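Local coordinates for hypothetical protein Atu1540 (Agrobacterium tumefaciens str. C58, PDB 2HWJ), which is of unknown function but probably belongs to the ParB-like nuclease family, within the wider group that also holds sulfiredoxin, at residues S92-G95 with K96-W100; S101-H105 with R106-Y110; K32-E35 with W36-T39; L71-A74 with L75-G79. All blocks are in the same frame, centred on the assembly; numbering follows the deposited sequence.

Two pairs of local contacts are gathered here, one on each of two regions of the chain. Contacts 1 and 2 are the start and end of helix 96-105; both are partly buried and both meet the second subunit. Contact 1 is an N-terminal cap with an apolar clasp, while contact 2 is a Schellman ending with apolar side chains folded back. Contacts 3 and 4 are the last turns of neighbouring helices 26-37 and 69-77, and they touch each other. Contact 4 is buried and mostly leucine; contact 3 lies at the surface and is dominated by charge. Contacts 1 and 3 are farthest apart, about 37 Å between centres.

Contact 1. Residues S92-G95 with K96-W100; sequences SHLG and KDEFW
L94 and F99 clasp the start of helix 96-105 from either side of the N-cap residue, G95. The carbonyl O of G95 accepts the amide N of F99 at 2.8 Å, with an N-H...O angle of 158°, and this closes the first helical turn. Just before the cap, L94 lays its CB 4.3 Å from the CB of F99. An apolar pair joining the residue before the N-cap to the fourth residue after it is a hydrophobic staple. With glycine at the cap there is no side chain to make a capping box, and the apolar pair adds to the backbone bond from F99 N to G95 O.

L94 also reaches across E98, the two side chains crossing at about a right angle, and its CD2 methyl lies 3.8 Å from OE1 of E98. That carboxylate is placed by a chain extended from a CG that stands anti to its own backbone N (chi1 -177°), which carries it back past the leucine. Its charge is spent elsewhere: OE1 forms a salt bridge with R168 of the second subunit.

Behind the first shell, H93 backs the staple, with CG of L94 standing 4.1 Å above the centre of its imidazole. L94 and H93 both also meet H196 of the second subunit. On the helix, CD2 of F99 sits 4.0 Å over the face of the W100 indole.

The staple sits where the chain, coming from strand 82-90, enters helix 96-105. F99 leans on P59 and Y64, in and beside the hairpin of strands 52-57 and 63-65, while W100 packs on I109 beyond the far end of its helix.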
# COMPACT_ATOMS: atom_id res chain seq x y z
N SER A 92 -7.66 17.37 -14.70
CA SER A 92 -8.39 18.40 -15.36
C SER A 92 -8.60 18.07 -16.80
O SER A 92 -9.26 18.76 -17.44
CB SER A 92 -7.66 19.72 -15.21
OG SER A 92 -6.33 19.49 -15.66
N HIS A 93 -8.11 17.02 -17.38
CA HIS A 93 -8.65 16.69 -18.74
C HIS A 93 -10.03 16.01 -18.65
O HIS A 93 -10.70 15.86 -19.63
CB HIS A 93 -7.69 15.85 -19.59
CG HIS A 93 -7.27 14.60 -18.91
ND1 HIS A 93 -6.62 14.61 -17.69
CD2 HIS A 93 -7.47 13.29 -19.22
CE1 HIS A 93 -6.42 13.36 -17.29
NE2 HIS A 93 -6.92 12.54 -18.21
N LEU A 94 -10.46 15.57 -17.49
CA LEU A 94 -11.75 14.87 -17.44
C LEU A 94 -13.00 15.78 -17.36
O LEU A 94 -12.97 16.85 -16.71
CB LEU A 94 -11.77 13.88 -16.25
CG LEU A 94 -10.56 12.95 -16.22
CD1 LEU A 94 -10.55 11.98 -15.07
CD2 LEU A 94 -10.37 12.18 -17.53
N GLY A 95 -14.12 15.35 -17.94
CA GLY A 95 -15.42 15.90 -17.59
C GLY A 95 -15.79 15.52 -16.14
O GLY A 95 -15.08 14.77 -15.42
N LYS A 96 -16.94 16.00 -15.70
CA LYS A 96 -17.23 16.04 -14.27
C LYS A 96 -17.68 14.67 -13.76
O LYS A 96 -17.36 14.23 -12.66
CB LYS A 96 -18.30 17.11 -14.02
CG LYS A 96 -17.75 18.56 -14.32
CD LYS A 96 -17.86 19.08 -15.84
CE LYS A 96 -17.86 20.63 -15.76
NZ LYS A 96 -19.20 21.33 -15.35
N ASP A 97 -18.43 14.03 -14.63
CA ASP A 97 -18.93 12.74 -14.43
C ASP A 97 -17.72 11.83 -14.21
O ASP A 97 -17.58 11.15 -13.18
CB ASP A 97 -19.54 12.39 -15.79
CG ASP A 97 -20.94 11.91 -15.67
OD1 ASP A 97 -21.29 11.58 -14.52
OD2 ASP A 97 -21.64 11.86 -16.73
N GLU A 98 -16.84 11.85 -15.20
CA GLU A 98 -15.76 10.92 -15.21
C GLU A 98 -14.84 11.24 -14.02
O GLU A 98 -14.43 10.36 -13.28
CB GLU A 98 -15.07 10.95 -16.55
CG GLU A 98 -14.00 9.93 -16.59
CD GLU A 98 -13.49 9.66 -17.97
OE1 GLU A 98 -13.56 10.55 -18.84
OE2 GLU A 98 -12.98 8.53 -18.18
N PHE A 99 -14.61 12.52 -13.79
CA PHE A 99 -13.84 12.90 -12.71
C PHE A 99 -14.30 12.27 -11.42
O PHE A 99 -13.50 11.67 -10.71
CB PHE A 99 -13.99 14.38 -12.58
CG PHE A 99 -13.33 14.94 -11.38
CD1 PHE A 99 -11.97 15.02 -11.31
CD2 PHE A 99 -14.08 15.36 -10.29
CE1 PHE A 99 -11.34 15.56 -10.19
CE2 PHE A 99 -13.44 15.93 -9.10
CZ PHE A 99 -12.08 16.01 -9.06
N TRP A 100 -15.56 12.40 -11.05
CA TRP A 100 -15.93 11.90 -9.73
C TRP A 100 -15.74 10.43 -9.62
O TRP A 100 -15.26 9.96 -8.59
CB TRP A 100 -17.38 12.16 -9.47
CG TRP A 100 -17.62 13.52 -9.08
CD1 TRP A 100 -18.30 14.46 -9.81
CD2 TRP A 100 -17.08 14.19 -7.91
NE1 TRP A 100 -18.22 15.66 -9.15
CE2 TRP A 100 -17.49 15.53 -7.99
CE3 TRP A 100 -16.23 13.80 -6.86
CZ2 TRP A 100 -17.22 16.47 -7.00
CZ3 TRP A 100 -15.93 14.74 -5.86
CH2 TRP A 100 -16.45 16.07 -5.93

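Contact 2. Residues S101-H105 with R106-Y110; sequences SVMDH and RNLIY
I109 tucks CG1 in between its own N and C (chi1 62°), and this lays CG1 3.7 Å from CA of D104. Its CG2 meets CB of M103 at 3.9 Å. M103 is a selenomethionine; its bends at chi2 and chi3 curl the chain round to put CE 4.1 Å from CB of L108, and the two side chains cross at about a right angle.

The backbone that makes these meetings possible is a Schellman motif. N107 takes a positive phi (62°), and two amides turn back into the last turn: L108 N reaches M103 O at 2.9 Å with a nearly straight N-H...O angle of 166°, and N107 N reaches D104 O at 3.0 Å. The M103-L108 pair is the apolar contact expected across such a helix end. R106 N, one residue earlier, still bonds to V102 O at 2.8 Å, and the two side chains run alongside each other.

D104 sends OD2 to a salt bridge with R118 of the second subunit, and H105 NE2 bonds to F156 O of that subunit. Within the chain, M103 and I109 both rest on T20, joining the end of helix 96-105 to the loop between strands 9-13 and 23-24.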
# COMPACT_ATOMS: atom_id res chain seq x y z
N SER A 101 -16.13 9.71 -10.66
CA SER A 101 -15.84 8.30 -10.80
C SER A 101 -14.37 7.97 -10.57
O SER A 101 -14.05 7.08 -9.77
CB SER A 101 -16.25 7.83 -12.19
OG SER A 101 -15.71 6.58 -12.48
N VAL A 102 -13.47 8.67 -11.25
CA VAL A 102 -12.08 8.34 -11.10
C VAL A 102 -11.65 8.62 -9.64
O VAL A 102 -10.93 7.75 -9.04
CB VAL A 102 -11.24 9.05 -12.12
CG1 VAL A 102 -9.85 9.16 -11.71
CG2 VAL A 102 -11.31 8.28 -13.38
N MSE A 103 -12.08 9.77 -9.10
CA MSE A 103 -11.81 10.09 -7.69
C MSE A 103 -12.34 8.98 -6.73
O MSE A 103 -11.64 8.46 -5.81
CB MSE A 103 -12.48 11.39 -7.30
CG MSE A 103 -12.00 12.58 -8.08
SE MSE A 103 -10.22 13.13 -7.46
CE MSE A 103 -10.92 14.22 -5.96
N ASP A 104 -13.60 8.63 -6.97
CA ASP A 104 -14.23 7.62 -6.16
C ASP A 104 -13.42 6.36 -6.25
O ASP A 104 -13.19 5.71 -5.27
CB ASP A 104 -15.62 7.36 -6.69
CG ASP A 104 -16.32 6.20 -6.00
OD1 ASP A 104 -16.19 6.01 -4.73
OD2 ASP A 104 -16.98 5.50 -6.80
N HIS A 105 -12.95 6.06 -7.45
CA HIS A 105 -12.29 4.82 -7.75
C HIS A 105 -10.93 4.81 -7.11
O HIS A 105 -10.38 3.76 -6.84
CB HIS A 105 -12.07 4.77 -9.24
CG HIS A 105 -12.11 3.41 -9.80
ND1 HIS A 105 -13.08 3.01 -10.70
CD2 HIS A 105 -11.27 2.35 -9.64
CE1 HIS A 105 -12.85 1.75 -11.04
NE2 HIS A 105 -11.76 1.32 -10.41
N ARG A 106 -10.36 5.98 -6.96
CA ARG A 106 -9.07 6.06 -6.40
C ARG A 106 -9.14 6.43 -4.94
O ARG A 106 -8.11 6.73 -4.34
CB ARG A 106 -8.20 7.01 -7.21
CG ARG A 106 -7.46 6.22 -8.29
CD ARG A 106 -7.26 7.05 -9.49
NE ARG A 106 -6.34 8.15 -9.19
CZ ARG A 106 -5.09 8.16 -9.65
NH1 ARG A 106 -4.67 7.16 -10.41
NH2 ARG A 106 -4.27 9.14 -9.34
N ASN A 107 -10.36 6.36 -4.36
CA ASN A 107 -10.56 6.56 -2.93
C ASN A 107 -10.15 7.93 -2.41
O ASN A 107 -9.57 8.03 -1.34
CB ASN A 107 -9.80 5.49 -2.18
CG ASN A 107 -10.47 4.10 -2.32
OD1 ASN A 107 -11.68 3.96 -2.60
ND2 ASN A 107 -9.67 3.07 -2.12
N LEU A 108 -10.50 8.98 -3.16
CA LEU A 108 -10.15 10.32 -2.83
C LEU A 108 -11.39 11.06 -2.43
O LEU A 108 -11.34 12.29 -2.09
CB LEU A 108 -9.42 11.00 -4.00
CG LEU A 108 -8.02 10.31 -4.28
CD1 LEU A 108 -7.31 10.72 -5.56
CD2 LEU A 108 -7.07 10.38 -3.12
N ILE A 109 -12.54 10.37 -2.40
CA ILE A 109 -13.73 11.08 -1.88
C ILE A 109 -14.39 10.31 -0.81
O ILE A 109 -14.07 9.21 -0.64
CB ILE A 109 -14.72 11.40 -2.94
CG1 ILE A 109 -15.23 10.11 -3.57
CG2 ILE A 109 -14.07 12.40 -3.92
CD1 ILE A 109 -16.42 10.27 -4.41
N TYR A 110 -15.27 10.90 -0.04
CA TYR A 110 -15.86 10.18 1.05
C TYR A 110 -17.25 10.71 1.19
O TYR A 110 -17.52 11.52 2.06
CB TYR A 110 -15.07 10.35 2.34
CG TYR A 110 -15.54 9.44 3.43
CD1 TYR A 110 -16.21 9.95 4.57
CD2 TYR A 110 -15.41 8.04 3.29
CE1 TYR A 110 -16.71 9.11 5.60
CE2 TYR A 110 -15.84 7.15 4.32
CZ TYR A 110 -16.52 7.71 5.47
OH TYR A 110 -16.95 6.83 6.47

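Contact 3. Residues K32-E35 with W36-T39; sequences KRKE and WRET
R33 and R37, one helical turn apart, both grip the same oxygen, OE1 of E78 in the neighbouring contact 4, each forming a salt bridge through NH1. This common partner explains why the two NH1 atoms, R33 NH1 and R37 NH1, approach to 3.7 Å. The guanidinium planes stand 72° apart, so the groups are turned well out of parallel. R37 starts with CG roughly anti to its backbone N (chi1 -151°) and then bends at chi2 and chi3, which folds NH1 back to 3.8 Å from CB of R33. A further salt bridge, from R33 NE to E30, fixes the other arginine from the preceding turn.

Next along, K34 and E38 run alongside each other in one direction. The closest meeting is alkyl to carboxylate, K34 CE to E38 OE2 at 3.4 Å; the ammonium itself, K34 NZ, stays 4.3 Å from E38 OE1, too long for a salt bridge.

Beneath the side chains run ordinary helix bonds: W36 N to K32 O at 3.1 Å, essentially straight, and R37 N to R33 O at 2.8 Å. The helix ends here, and T39 N turns back to W36 O at 3.0 Å.

With two cations converging on one carboxylate, E78 is probably held as the anion, and the end of helix 26-37 is tied by charge to the end of helix 69-77.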
# COMPACT_ATOMS: atom_id res chain seq x y z
N LYS A 32 -8.59 22.58 16.80
CA LYS A 32 -7.70 23.26 15.85
C LYS A 32 -7.84 24.78 15.95
O LYS A 32 -6.84 25.45 16.14
CB LYS A 32 -7.83 22.74 14.44
CG LYS A 32 -6.99 21.48 14.14
CD LYS A 32 -7.76 20.66 13.13
CE LYS A 32 -7.03 19.47 12.55
NZ LYS A 32 -5.94 18.92 13.37
N ARG A 33 -9.06 25.33 15.91
CA ARG A 33 -9.17 26.76 15.98
C ARG A 33 -8.55 27.35 17.27
O ARG A 33 -8.07 28.49 17.26
CB ARG A 33 -10.61 27.16 15.99
CG ARG A 33 -11.50 26.69 14.91
CD ARG A 33 -12.25 27.93 14.57
NE ARG A 33 -13.65 28.04 14.92
CZ ARG A 33 -14.22 29.23 15.17
NH1 ARG A 33 -13.50 30.33 15.14
NH2 ARG A 33 -15.49 29.33 15.45
N LYS A 34 -8.61 26.64 18.41
CA LYS A 34 -7.96 27.19 19.62
C LYS A 34 -6.49 27.24 19.38
O LYS A 34 -5.90 28.28 19.58
CB LYS A 34 -8.21 26.39 20.92
CG LYS A 34 -9.42 26.82 21.82
CD LYS A 34 -9.21 28.03 22.79
CE LYS A 34 -8.44 27.69 24.09
NZ LYS A 34 -8.55 26.27 24.55
N GLU A 35 -5.90 26.11 18.96
CA GLU A 35 -4.44 25.99 18.86
C GLU A 35 -3.96 27.21 18.07
O GLU A 35 -3.11 27.97 18.54
CB GLU A 35 -3.97 24.65 18.20
CG GLU A 35 -3.46 23.48 19.15
CD GLU A 35 -2.94 22.16 18.36
OE1 GLU A 35 -1.70 21.89 18.39
OE2 GLU A 35 -3.72 21.41 17.68
N TRP A 36 -4.58 27.39 16.90
CA TRP A 36 -4.26 28.45 15.99
C TRP A 36 -4.52 29.82 16.58
O TRP A 36 -3.70 30.70 16.43
CB TRP A 36 -5.05 28.29 14.70
CG TRP A 36 -5.02 29.53 13.85
CD1 TRP A 36 -5.88 30.58 13.92
CD2 TRP A 36 -4.08 29.85 12.82
NE1 TRP A 36 -5.54 31.54 13.01
CE2 TRP A 36 -4.44 31.12 12.31
CE3 TRP A 36 -2.95 29.20 12.29
CZ2 TRP A 36 -3.71 31.78 11.28
CZ3 TRP A 36 -2.20 29.85 11.25
CH2 TRP A 36 -2.60 31.12 10.75
N ARG A 37 -5.66 30.01 17.23
CA ARG A 37 -6.04 31.32 17.75
C ARG A 37 -4.90 31.69 18.71
O ARG A 37 -4.57 32.86 18.91
CB ARG A 37 -7.45 31.29 18.42
CG ARG A 37 -8.25 32.65 18.38
CD ARG A 37 -9.85 32.54 18.24
NE ARG A 37 -10.48 31.86 19.39
CZ ARG A 37 -11.20 30.72 19.37
NH1 ARG A 37 -11.50 30.10 18.24
NH2 ARG A 37 -11.64 30.21 20.50
N GLU A 38 -4.25 30.65 19.22
CA GLU A 38 -3.21 30.80 20.23
C GLU A 38 -1.80 30.45 19.75
O GLU A 38 -1.02 29.92 20.53
CB GLU A 38 -3.59 30.00 21.47
CG GLU A 38 -4.52 30.79 22.40
CD GLU A 38 -5.50 29.94 23.23
OE1 GLU A 38 -5.18 28.76 23.54
OE2 GLU A 38 -6.59 30.46 23.57
N THR A 39 -1.49 30.74 18.49
CA THR A 39 -0.08 30.88 18.01
C THR A 39 0.18 32.29 17.39
O THR A 39 -0.68 32.83 16.68
CB THR A 39 0.44 29.64 17.13
OG1 THR A 39 -0.60 29.09 16.30
CG2 THR A 39 0.99 28.50 18.03

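Contact 4. Residues L71-A74 with L75-G79; sequences LVLA and LSKEG
L75 and L71 pack together one turn before helix 69-77 closes in a Schellman motif. L75 gives its amide N to L71 O at 2.9 Å, and its side chain crosses that of L71 at a slant: CD2 lies 3.9 Å from CG of L71, while the CD1 methyls of L71 and L75 are 4.0 Å apart. L71 offers its branch to the following turn because CG is anti to the backbone N (chi1 174°).

S76 comes next and bonds by its N to V72 O, at 2.9 Å. Its CB lies 3.3 Å from the same V72 O.

K77 carries the straightest bond of the set, N to L73 O at 2.8 Å with an angle of 170°. Its extended chain crosses L73, with CE approaching the CD1 methyl, and runs on to a cation-pi contact with F26 at the start of helix 26-37.

E78 closes the last turn, its N hydrogen-bonded to A74 O, and its side chain lies against W36. Between them L73, A74, K77 and E78 form the face that meets helix 26-37, with L73 on V29 and A74 on K32. V72 packs on I14 and I128, and L73 reaches I128 as well as V29.

G79 then takes a positive phi (83°), a conformation that comes easily without a CB, and its amide N hydrogen-bonds back to S76 O at 2.9 Å.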
# COMPACT_ATOMS: atom_id res chain seq x y z
N LEU A 71 -8.70 20.99 9.36
CA LEU A 71 -7.77 22.08 9.49
C LEU A 71 -8.23 23.15 8.59
O LEU A 71 -8.28 24.32 9.01
CB LEU A 71 -6.39 21.64 9.07
CG LEU A 71 -5.50 22.87 9.08
CD1 LEU A 71 -5.40 23.41 10.50
CD2 LEU A 71 -4.13 22.64 8.47
N VAL A 72 -8.63 22.80 7.38
CA VAL A 72 -9.09 23.87 6.51
C VAL A 72 -10.37 24.59 6.98
O VAL A 72 -10.45 25.85 6.92
CB VAL A 72 -9.14 23.47 5.01
CG1 VAL A 72 -9.69 24.58 4.19
CG2 VAL A 72 -7.73 23.12 4.48
N LEU A 73 -11.36 23.86 7.51
CA LEU A 73 -12.50 24.57 8.08
C LEU A 73 -12.04 25.42 9.29
O LEU A 73 -12.50 26.55 9.48
CB LEU A 73 -13.57 23.59 8.45
CG LEU A 73 -14.94 24.03 9.00
CD1 LEU A 73 -15.65 25.00 8.06
CD2 LEU A 73 -15.80 22.80 9.31
N ALA A 74 -11.11 24.88 10.08
CA ALA A 74 -10.67 25.63 11.25
C ALA A 74 -10.16 26.99 10.76
O ALA A 74 -10.52 28.06 11.31
CB ALA A 74 -9.58 24.90 12.01
N LEU A 75 -9.33 26.95 9.70
CA LEU A 75 -8.63 28.17 9.28
C LEU A 75 -9.67 29.10 8.66
O LEU A 75 -9.68 30.31 8.88
CB LEU A 75 -7.54 27.84 8.27
CG LEU A 75 -6.04 27.62 8.52
CD1 LEU A 75 -5.64 27.40 9.88
CD2 LEU A 75 -5.52 26.49 7.67
N SER A 76 -10.61 28.51 7.96
CA SER A 76 -11.63 29.30 7.35
C SER A 76 -12.47 30.04 8.39
O SER A 76 -12.63 31.28 8.32
CB SER A 76 -12.52 28.43 6.54
OG SER A 76 -13.54 29.29 6.17
N LYS A 77 -12.96 29.29 9.39
CA LYS A 77 -13.60 29.92 10.52
C LYS A 77 -12.71 30.96 11.25
O LYS A 77 -13.23 31.90 11.84
CB LYS A 77 -14.16 28.89 11.49
CG LYS A 77 -15.29 28.08 10.92
CD LYS A 77 -15.99 27.28 12.08
CE LYS A 77 -17.24 26.45 11.66
NZ LYS A 77 -17.99 25.98 12.89
N GLU A 78 -11.38 30.84 11.18
CA GLU A 78 -10.56 31.88 11.85
C GLU A 78 -10.36 33.12 11.02
O GLU A 78 -9.61 34.00 11.42
CB GLU A 78 -9.18 31.34 12.27
CG GLU A 78 -9.15 30.65 13.61
CD GLU A 78 -9.85 31.46 14.75
OE1 GLU A 78 -10.86 30.92 15.31
OE2 GLU A 78 -9.40 32.60 15.08
N GLY A 79 -11.00 33.18 9.86
CA GLY A 79 -10.83 34.31 8.95
C GLY A 79 -9.59 34.23 8.04
O GLY A 79 -9.22 35.20 7.42